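Local coordinates for L-threonine 3-dehydrogenase (Clostridioides difficile, PDB 7OL1), which probably catalyses the NAD-dependent oxidation of L-threonine at its 3-hydroxyl group and belongs to the NAD(P)-dependent epimerase/dehydratase family, at residues M236-Q241 with K316-L321; L73-K78 with W112-N117; S223-G228 with F267-I272. All coordinates share one frame; numbering follows the deposited sequence.

Interaction 1 of 3, residues M236-Q241 with K316-L321; sequences MPDALQ and KFSYDL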
loop_
_atom_site.group_PDB
_atom_site.type_symbol
_atom_site.label_atom_id
_atom_site.label_comp_id
_atom_site.label_asym_id
_atom_site.label_seq_id
_atom_site.Cartn_x
_atom_site.Cartn_y
_atom_site.Cartn_z
ATOM N N MET A 236 7.078 -25.823 -8.592
ATOM C CA MET A 236 6.172 -25.803 -7.421
ATOM C C MET A 236 6.847 -26.403 -6.182
ATOM O O MET A 236 6.766 -25.801 -5.113
ATOM C CB MET A 236 4.852 -26.502 -7.717
ATOM C CG MET A 236 3.904 -26.416 -6.546
ATOM S SD MET A 236 3.530 -24.716 -6.020
ATOM C CE MET A 236 2.548 -24.162 -7.411
ATOM N N PRO A 237 7.545 -27.563 -6.246
ATOM C CA PRO A 237 8.149 -28.149 -5.050
ATOM C C PRO A 237 9.117 -27.198 -4.343
ATOM O O PRO A 237 9.073 -27.182 -3.113
ATOM C CB PRO A 237 8.891 -29.418 -5.498
ATOM C CG PRO A 237 8.787 -29.415 -7.016
ATOM C CD PRO A 237 7.695 -28.440 -7.414
ATOM N N ASP A 238 9.931 -26.442 -5.101
ATOM C CA ASP A 238 10.842 -25.396 -4.546
ATOM C C ASP A 238 10.021 -24.376 -3.720
ATOM O O ASP A 238 10.355 -24.149 -2.517
ATOM C CB ASP A 238 11.624 -24.697 -5.663
ATOM C CG ASP A 238 12.740 -25.516 -6.301
ATOM O OD1 ASP A 238 13.347 -26.321 -5.522
ATOM O OD2 ASP A 238 13.003 -25.320 -7.579
ATOM N N ALA A 239 8.964 -23.812 -4.328
ATOM C CA ALA A 239 8.075 -22.788 -3.734
ATOM C C ALA A 239 7.428 -23.331 -2.453
ATOM O O ALA A 239 7.425 -22.596 -1.396
ATOM C CB ALA A 239 7.040 -22.357 -4.742
ATOM N N LEU A 240 6.896 -24.554 -2.513
ATOM C CA LEU A 240 6.194 -25.124 -1.341
ATOM C C LEU A 240 7.217 -25.205 -0.208
ATOM O O LEU A 240 6.890 -24.716 0.900
ATOM C CB LEU A 240 5.547 -26.472 -1.676
ATOM C CG LEU A 240 4.477 -26.443 -2.774
ATOM C CD1 LEU A 240 3.895 -27.829 -3.013
ATOM C CD2 LEU A 240 3.361 -25.482 -2.440
ATOM N N GLN A 241 8.451 -25.641 -0.486
ATOM C CA GLN A 241 9.484 -25.722 0.591
ATOM C C GLN A 241 9.816 -24.338 1.175
ATOM O O GLN A 241 9.930 -24.287 2.438
ATOM C CB GLN A 241 10.782 -26.394 0.170
ATOM C CG GLN A 241 11.524 -26.937 1.386
ATOM C CD GLN A 241 10.873 -28.206 1.875
ATOM O OE1 GLN A 241 10.671 -29.135 1.098
ATOM N NE2 GLN A 241 10.549 -28.260 3.159
ATOM N N LYS A 316 16.759 -22.015 0.056
ATOM C CA LYS A 316 17.453 -23.066 -0.719
ATOM C C LYS A 316 16.567 -23.301 -1.939
ATOM O O LYS A 316 15.589 -22.593 -2.062
ATOM C CB LYS A 316 17.688 -24.215 0.267
ATOM C CG LYS A 316 18.261 -25.548 -0.232
ATOM C CD LYS A 316 18.428 -26.553 0.919
ATOM C CE LYS A 316 18.418 -25.863 2.281
ATOM N NZ LYS A 316 18.731 -26.765 3.413
ATOM N N PHE A 317 16.961 -24.175 -2.853
ATOM C CA PHE A 317 16.130 -24.627 -3.996
ATOM C C PHE A 317 16.905 -25.675 -4.805
ATOM O O PHE A 317 18.136 -25.647 -4.752
ATOM C CB PHE A 317 15.696 -23.425 -4.826
ATOM C CG PHE A 317 16.737 -22.882 -5.756
ATOM C CD1 PHE A 317 16.878 -23.411 -7.030
ATOM C CD2 PHE A 317 17.537 -21.816 -5.376
ATOM C CE1 PHE A 317 17.793 -22.865 -7.920
ATOM C CE2 PHE A 317 18.447 -21.271 -6.268
ATOM C CZ PHE A 317 18.562 -21.788 -7.541
ATOM N N SER A 318 16.190 -26.550 -5.525
ATOM C CA SER A 318 16.693 -27.842 -6.066
ATOM C C SER A 318 16.621 -27.891 -7.594
ATOM O O SER A 318 17.475 -28.574 -8.171
ATOM C CB SER A 318 15.963 -29.012 -5.451
ATOM O OG SER A 318 16.232 -29.084 -4.049
ATOM N N TYR A 319 15.665 -27.209 -8.224
ATOM C CA TYR A 319 15.370 -27.356 -9.671
ATOM C C TYR A 319 15.871 -26.128 -10.430
ATOM O O TYR A 319 15.427 -25.025 -10.121
ATOM C CB TYR A 319 13.879 -27.631 -9.894
ATOM C CG TYR A 319 13.419 -28.923 -9.266
ATOM C CD1 TYR A 319 13.387 -29.060 -7.886
ATOM C CD2 TYR A 319 13.028 -30.009 -10.036
ATOM C CE1 TYR A 319 12.972 -30.237 -7.283
ATOM C CE2 TYR A 319 12.593 -31.191 -9.448
ATOM C CZ TYR A 319 12.582 -31.309 -8.066
ATOM O OH TYR A 319 12.217 -32.467 -7.448
ATOM N N ASP A 320 16.819 -26.346 -11.346
ATOM C CA ASP A 320 17.203 -25.439 -12.463
ATOM C C ASP A 320 16.313 -25.785 -13.663
ATOM O O ASP A 320 15.556 -26.780 -13.559
ATOM C CB ASP A 320 18.684 -25.591 -12.825
ATOM C CG ASP A 320 19.101 -27.040 -13.046
ATOM O OD1 ASP A 320 19.325 -27.744 -12.032
ATOM O OD2 ASP A 320 19.166 -27.466 -14.222
ATOM N N LEU A 321 16.417 -25.037 -14.765
ATOM C CA LEU A 321 15.518 -25.219 -15.944
ATOM C C LEU A 321 15.627 -26.656 -16.487
ATOM O O LEU A 321 14.634 -27.190 -16.990
ATOM C CB LEU A 321 15.853 -24.174 -17.013
ATOM C CG LEU A 321 15.213 -24.381 -18.386
ATOM C CD1 LEU A 321 13.697 -24.456 -18.307
ATOM C CD2 LEU A 321 15.616 -23.273 -19.351
#

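Interaction 2 of 3, residues L73-K78 with W112-N117; sequences LDVTDK and WNLNMN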
loop_
_atom_site.group_PDB
_atom_site.type_symbol
_atom_site.label_atom_id
_atom_site.label_comp_id
_atom_site.label_asym_id
_atom_site.label_seq_id
_atom_site.Cartn_x
_atom_site.Cartn_y
_atom_site.Cartn_z
ATOM N N LEU A 73 -15.105 -21.626 4.051
ATOM C CA LEU A 73 -14.721 -20.348 4.707
ATOM C C LEU A 73 -14.654 -19.233 3.666
ATOM O O LEU A 73 -14.026 -19.417 2.595
ATOM C CB LEU A 73 -13.384 -20.520 5.420
ATOM C CG LEU A 73 -12.866 -19.291 6.140
ATOM C CD1 LEU A 73 -13.915 -18.632 7.014
ATOM C CD2 LEU A 73 -11.684 -19.694 6.981
ATOM N N ASP A 74 -15.379 -18.162 3.955
ATOM C CA ASP A 74 -15.261 -16.859 3.279
ATOM C C ASP A 74 -14.460 -15.965 4.231
ATOM O O ASP A 74 -15.028 -15.455 5.237
ATOM C CB ASP A 74 -16.633 -16.309 2.882
ATOM C CG ASP A 74 -16.575 -14.879 2.370
ATOM O OD1 ASP A 74 -15.448 -14.312 2.262
ATOM O OD2 ASP A 74 -17.647 -14.327 2.089
ATOM N N VAL A 75 -13.187 -15.763 3.910
ATOM C CA VAL A 75 -12.231 -15.033 4.790
ATOM C C VAL A 75 -12.741 -13.611 5.024
ATOM O O VAL A 75 -12.272 -12.983 5.994
ATOM C CB VAL A 75 -10.817 -15.048 4.199
ATOM C CG1 VAL A 75 -10.233 -16.452 4.246
ATOM C CG2 VAL A 75 -10.791 -14.481 2.774
ATOM N N THR A 76 -13.688 -13.113 4.232
ATOM C CA THR A 76 -14.180 -11.720 4.435
ATOM C C THR A 76 -15.181 -11.650 5.580
ATOM O O THR A 76 -15.602 -10.540 5.861
ATOM C CB THR A 76 -14.854 -11.132 3.195
ATOM O OG1 THR A 76 -16.053 -11.864 3.011
ATOM C CG2 THR A 76 -14.000 -11.243 1.955
ATOM N N ASP A 77 -15.565 -12.795 6.156
ATOM C CA ASP A 77 -16.380 -12.905 7.396
ATOM C C ASP A 77 -15.449 -13.125 8.608
ATOM O O ASP A 77 -15.010 -14.265 8.839
ATOM C CB ASP A 77 -17.412 -14.011 7.176
ATOM C CG ASP A 77 -18.365 -14.315 8.324
ATOM O OD1 ASP A 77 -18.380 -13.550 9.362
ATOM O OD2 ASP A 77 -19.083 -15.337 8.171
ATOM N N LYS A 78 -15.128 -12.071 9.356
ATOM C CA LYS A 78 -14.148 -12.190 10.461
ATOM C C LYS A 78 -14.647 -13.298 11.393
ATOM O O LYS A 78 -13.891 -14.277 11.705
ATOM C CB LYS A 78 -13.995 -10.852 11.194
ATOM C CG LYS A 78 -12.722 -10.678 12.018
ATOM C CD LYS A 78 -12.613 -9.309 12.669
ATOM C CE LYS A 78 -12.121 -9.401 14.102
ATOM N NZ LYS A 78 -11.427 -8.158 14.537
ATOM N N TRP A 112 -10.041 -6.123 -4.393
ATOM C CA TRP A 112 -9.680 -5.282 -3.232
ATOM C C TRP A 112 -10.356 -5.864 -1.976
ATOM O O TRP A 112 -9.632 -6.160 -0.990
ATOM C CB TRP A 112 -9.998 -3.801 -3.474
ATOM C CG TRP A 112 -9.780 -2.993 -2.237
ATOM C CD1 TRP A 112 -10.654 -2.800 -1.211
ATOM C CD2 TRP A 112 -8.555 -2.377 -1.836
ATOM N NE1 TRP A 112 -10.066 -2.061 -0.225
ATOM C CE2 TRP A 112 -8.774 -1.808 -0.575
ATOM C CE3 TRP A 112 -7.294 -2.276 -2.417
ATOM C CZ2 TRP A 112 -7.788 -1.119 0.106
ATOM C CZ3 TRP A 112 -6.307 -1.611 -1.734
ATOM C CH2 TRP A 112 -6.555 -1.034 -0.494
ATOM N N ASN A 113 -11.673 -6.099 -2.012
ATOM C CA ASN A 113 -12.436 -6.584 -0.828
ATOM C C ASN A 113 -11.820 -7.899 -0.334
ATOM O O ASN A 113 -11.407 -7.974 0.856
ATOM C CB ASN A 113 -13.941 -6.733 -1.084
ATOM C CG ASN A 113 -14.643 -7.506 0.028
ATOM O OD1 ASN A 113 -14.563 -7.140 1.202
ATOM N ND2 ASN A 113 -15.301 -8.609 -0.307
ATOM N N LEU A 114 -11.721 -8.899 -1.205
ATOM C CA LEU A 114 -11.226 -10.234 -0.774
ATOM C C LEU A 114 -9.791 -10.095 -0.277
ATOM O O LEU A 114 -9.504 -10.652 0.775
ATOM C CB LEU A 114 -11.301 -11.278 -1.892
ATOM C CG LEU A 114 -10.682 -12.641 -1.525
ATOM C CD1 LEU A 114 -11.349 -13.249 -0.324
ATOM C CD2 LEU A 114 -10.765 -13.616 -2.687
ATOM N N ASN A 115 -8.921 -9.405 -1.026
ATOM C CA ASN A 115 -7.446 -9.485 -0.808
ATOM C C ASN A 115 -7.106 -8.692 0.448
ATOM O O ASN A 115 -6.180 -9.117 1.167
ATOM C CB ASN A 115 -6.619 -9.054 -2.023
ATOM C CG ASN A 115 -6.791 -9.967 -3.225
ATOM O OD1 ASN A 115 -7.581 -10.903 -3.194
ATOM N ND2 ASN A 115 -6.069 -9.699 -4.302
ATOM N N MET A 116 -7.876 -7.643 0.738
ATOM C CA MET A 116 -7.564 -6.715 1.853
ATOM C C MET A 116 -8.453 -6.990 3.079
ATOM O O MET A 116 -7.893 -7.078 4.175
ATOM C CB MET A 116 -7.677 -5.274 1.353
ATOM C CG MET A 116 -6.790 -5.019 0.134
ATOM S SD MET A 116 -5.007 -5.402 0.423
ATOM C CE MET A 116 -4.748 -4.356 1.854
ATOM N N ASN A 117 -9.766 -7.183 2.932
ATOM C CA ASN A 117 -10.621 -7.482 4.106
ATOM C C ASN A 117 -10.293 -8.909 4.545
ATOM O O ASN A 117 -10.224 -9.178 5.793
ATOM C CB ASN A 117 -12.100 -7.200 3.850
ATOM C CG ASN A 117 -12.319 -5.728 3.543
ATOM O OD1 ASN A 117 -11.794 -4.817 4.211
ATOM N ND2 ASN A 117 -13.092 -5.490 2.501
#

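Interaction 3 of 3, residues S223-G228 with F267-I272; sequences SYIAEG and FSPEEI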
loop_
_atom_site.group_PDB
_atom_site.type_symbol
_atom_site.label_atom_id
_atom_site.label_comp_id
_atom_site.label_asym_id
_atom_site.label_seq_id
_atom_site.Cartn_x
_atom_site.Cartn_y
_atom_site.Cartn_z
ATOM N N SER A 223 3.655 -19.807 -28.581
ATOM C CA SER A 223 3.894 -18.877 -27.435
ATOM C C SER A 223 3.014 -17.635 -27.592
ATOM O O SER A 223 2.971 -17.089 -28.699
ATOM C CB SER A 223 5.350 -18.453 -27.303
ATOM O OG SER A 223 6.241 -19.555 -27.446
ATOM N N TYR A 224 2.350 -17.208 -26.519
ATOM C CA TYR A 224 1.586 -15.933 -26.460
ATOM C C TYR A 224 2.547 -14.841 -25.960
ATOM O O TYR A 224 2.150 -13.650 -25.887
ATOM C CB TYR A 224 0.262 -16.102 -25.687
ATOM C CG TYR A 224 0.321 -16.628 -24.269
ATOM C CD1 TYR A 224 0.280 -17.987 -23.988
ATOM C CD2 TYR A 224 0.364 -15.759 -23.191
ATOM C CE1 TYR A 224 0.326 -18.466 -22.683
ATOM C CE2 TYR A 224 0.407 -16.219 -21.881
ATOM C CZ TYR A 224 0.387 -17.578 -21.621
ATOM O OH TYR A 224 0.430 -18.003 -20.323
ATOM N N ILE A 225 3.804 -15.228 -25.702
ATOM C CA ILE A 225 4.853 -14.356 -25.099
ATOM C C ILE A 225 6.072 -14.320 -26.030
ATOM O O ILE A 225 6.536 -15.407 -26.459
ATOM C CB ILE A 225 5.165 -14.838 -23.669
ATOM C CG1 ILE A 225 4.260 -14.127 -22.656
ATOM C CG2 ILE A 225 6.637 -14.677 -23.325
ATOM C CD1 ILE A 225 4.045 -14.890 -21.365
ATOM N N ALA A 226 6.540 -13.099 -26.320
ATOM C CA ALA A 226 7.572 -12.761 -27.328
ATOM C C ALA A 226 8.887 -13.433 -26.949
ATOM O O ALA A 226 9.135 -13.575 -25.743
ATOM C CB ALA A 226 7.735 -11.263 -27.415
ATOM N N GLU A 227 9.695 -13.811 -27.941
ATOM C CA GLU A 227 10.984 -14.526 -27.727
ATOM C C GLU A 227 11.949 -13.550 -27.054
ATOM O O GLU A 227 11.725 -12.329 -27.186
ATOM C CB GLU A 227 11.496 -15.142 -29.037
ATOM C CG GLU A 227 12.425 -14.279 -29.876
ATOM C CD GLU A 227 12.780 -14.930 -31.207
ATOM O OE1 GLU A 227 13.231 -16.092 -31.194
ATOM O OE2 GLU A 227 12.579 -14.292 -32.258
ATOM N N GLY A 228 12.914 -14.063 -26.284
ATOM C CA GLY A 228 13.857 -13.233 -25.504
ATOM C C GLY A 228 13.245 -12.471 -24.313
ATOM O O GLY A 228 14.028 -11.784 -23.609
ATOM N N PHE A 267 14.187 -16.981 -17.472
ATOM C CA PHE A 267 14.319 -17.519 -18.839
ATOM C C PHE A 267 13.243 -16.981 -19.793
ATOM O O PHE A 267 12.062 -16.660 -19.439
ATOM C CB PHE A 267 14.402 -19.045 -18.797
ATOM C CG PHE A 267 13.274 -19.783 -18.121
ATOM C CD1 PHE A 267 12.008 -19.812 -18.694
ATOM C CD2 PHE A 267 13.503 -20.520 -16.964
ATOM C CE1 PHE A 267 10.977 -20.516 -18.095
ATOM C CE2 PHE A 267 12.475 -21.239 -16.379
ATOM C CZ PHE A 267 11.217 -21.237 -16.947
ATOM N N SER A 268 13.709 -16.853 -21.031
ATOM C CA SER A 268 12.927 -16.497 -22.232
ATOM C C SER A 268 12.328 -17.779 -22.782
ATOM O O SER A 268 12.887 -18.850 -22.576
ATOM C CB SER A 268 13.808 -15.829 -23.244
ATOM O OG SER A 268 14.861 -16.702 -23.646
ATOM N N PRO A 269 11.196 -17.701 -23.506
ATOM C CA PRO A 269 10.541 -18.896 -24.046
ATOM C C PRO A 269 11.493 -19.819 -24.827
ATOM O O PRO A 269 11.370 -21.041 -24.782
ATOM C CB PRO A 269 9.481 -18.289 -24.980
ATOM C CG PRO A 269 9.150 -16.945 -24.361
ATOM C CD PRO A 269 10.474 -16.457 -23.817
ATOM N N GLU A 270 12.431 -19.194 -25.527
ATOM C CA GLU A 270 13.397 -19.881 -26.412
ATOM C C GLU A 270 14.376 -20.706 -25.542
ATOM O O GLU A 270 14.772 -21.786 -26.009
ATOM C CB GLU A 270 13.913 -18.821 -27.401
ATOM C CG GLU A 270 15.416 -18.618 -27.418
ATOM C CD GLU A 270 15.833 -17.421 -26.574
ATOM O OE1 GLU A 270 15.075 -16.402 -26.567
ATOM O OE2 GLU A 270 16.895 -17.513 -25.916
ATOM N N GLU A 271 14.699 -20.297 -24.306
ATOM C CA GLU A 271 15.646 -21.046 -23.420
ATOM C C GLU A 271 14.979 -22.334 -22.901
ATOM O O GLU A 271 15.735 -23.305 -22.671
ATOM C CB GLU A 271 16.143 -20.226 -22.215
ATOM C CG GLU A 271 17.341 -19.307 -22.466
ATOM C CD GLU A 271 17.508 -18.137 -21.485
ATOM O OE1 GLU A 271 16.816 -17.093 -21.652
ATOM O OE2 GLU A 271 18.335 -18.248 -20.547
ATOM N N ILE A 272 13.649 -22.351 -22.679
ATOM C CA ILE A 272 12.912 -23.572 -22.201
ATOM C C ILE A 272 12.935 -24.568 -23.359
ATOM O O ILE A 272 13.448 -25.698 -23.166
ATOM C CB ILE A 272 11.448 -23.347 -21.737
ATOM C CG1 ILE A 272 11.135 -21.916 -21.318
ATOM C CG2 ILE A 272 11.056 -24.321 -20.627
ATOM C CD1 ILE A 272 9.744 -21.779 -20.757
#

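Interaction 1 of 3, residues M236-Q241 with K316-L321
The ring of Tyr319 and the carboxylate of Asp238 are the flat groups that meet. Pro237 CG stands 4.2 Å above the plane of the Tyr319 ring, displaced toward the rim near CE1, while Asp238 OD1 lies at the ring's edge, close to its plane and 3.6 Å from Tyr319 CD1. Carboxylate and ring planes are 68° apart, which excludes a stack. Elsewhere Tyr319 makes a cation-pi contact with Lys323 and meets the ring of Tyr235.

Pro237 and Asp238 belong to the first turn of helix 236-248, which directly follows strand 232-235 of the Rossmann-type sheet; the partner segment is the loop leading to helix 321-334. The Asp238 carboxylate holds two backbone amides of that loop. Ser318 N donates to Asp238 OD1 at 2.9 Å, with an N-H...O angle of 158°, coming from above the carboxylate plane. The next amide, Tyr319 N, makes a weak bond to Asp238 OD2 at 3.3 Å. One buried side chain thus receives two successive N-H groups, one on each oxygen, which should limit rotation of the carboxylate. The CG of Asp238 is turned beside its own backbone N (chi1 -73°), which carries both oxygens to the loop. Around the first of them, the loop carbons also close in: Phe317 CA is 3.6 Å from Asp238 OD1.

Interaction 2 of 3, residues L73-K78 with W112-N117
Thr76 meets helix 108-129 with its methyl rather than its hydroxyl, and no hydrogen bond joins the two segments although both are rich in polar groups. The loop's own bonding is consistent with this: a type I turn from Asp74 to Asp77 is combined with an Asx turn, set between strand 69-72 and helix 78-87 of the Rossmann-type fold. Asp74 OD1 accepts from Thr76 N at 2.9 Å and also from Thr76 OG1, both donors reaching it from the same face of the carboxylate. With OG1 committed to that bond (chi1 68°), Thr76 CG2 takes the place beside its backbone N and points to the helix, where it lies 3.7 Å from Asn113 ND2 and 4.0 Å from Leu114 CA.

Next to it, Val75 CG2 meets Leu114 CD1 at 3.4 Å, the two side chains crossing obliquely. With CG anti to the backbone N (chi1 175°), Leu114 carries CD1 over to the loop. The helix here includes a wider pi-type turn at 113-117. Its other face touches the second subunit, where Trp112 packs on Leu173 of that chain and Met116 on its Trp112. Beyond the two segments, Val75 O is bonded by Asn121 of the same helix. Asn113 itself is held by its neighbour one turn on: Asn117 ND2 donates to Asn113 OD1 in the carbonyl plane, on a lone pair, with a C=O...N angle of 135°.

Interaction 3 of 3, residues S223-G228 with F267-I272
The N-terminal end of helix 269-277 meets the loop between strands 220-223 and 232-235 here, with Ser268, Pro269 and Glu270 touching Ile225 to Gly228. Pro269, the first residue of the helix, is central to the contact. Its CG lies 3.5 Å from Ile225 CG2, the side chains crossing at about a right angle, and 3.6 Å from Ala226 O, so the ring is set against both an apolar branch and a carbonyl. The same carbonyl accepts a hydrogen bond from Thr229 OG1, outside the two segments.

At Gly228, an exposed residue, the loop offers its backbone to side-chain atoms of Ser268 and Glu270. Gly228 CA comes to 3.4 Å from Ser268 CB, and the CA atoms of Gly228 and Ser268 are the closest such pair, 4.7 Å apart. The modelled side chain of Glu270 bends at chi2, placing OE1 3.2 Å from Gly228 N, a weak bond (N-H...O 127°). Glu227 OE1 is 5.0 Å from Glu270 OE1, and two like charges this near could raise the affinity of either for a proton. Ser223, the end of strand 220-223, is backbone-bonded to Glu286 of strand 284-287, and the loop leaves directly from this small two-stranded parallel sheet.

The helix start is organised by its own residues. Glu271 OE1 accepts from Ser268 N and also from Ser268 OG, the latter on its anti lone pair. A serine at the N-cap whose backbone N-H is taken by the glutamate three residues on is one half of a capping box, a typical start for a helix.

Overall arrangement
Interactions 1 and 2 are surface contacts, about 17 Å apart between nearest atoms; interaction 3 is partly buried. Interactions 1 and 3 touch, and their segments alternate along the chain; Leu321, opening helix 321-334, packs on helix 269-277 (Leu321 CD1 to Ile272 CG2, 3.5 Å). Interaction 2 closes earlier in the sequence, on the opposite side of the chain's centre from both others and next to the dimer interface. In chemistry, interaction 1 rests on one good and one weak carboxylate-to-amide bond, interaction 2 on methyl packing with hydrogen bonds kept inside each segment, and interaction 3 on proline packing plus one weak amide bond.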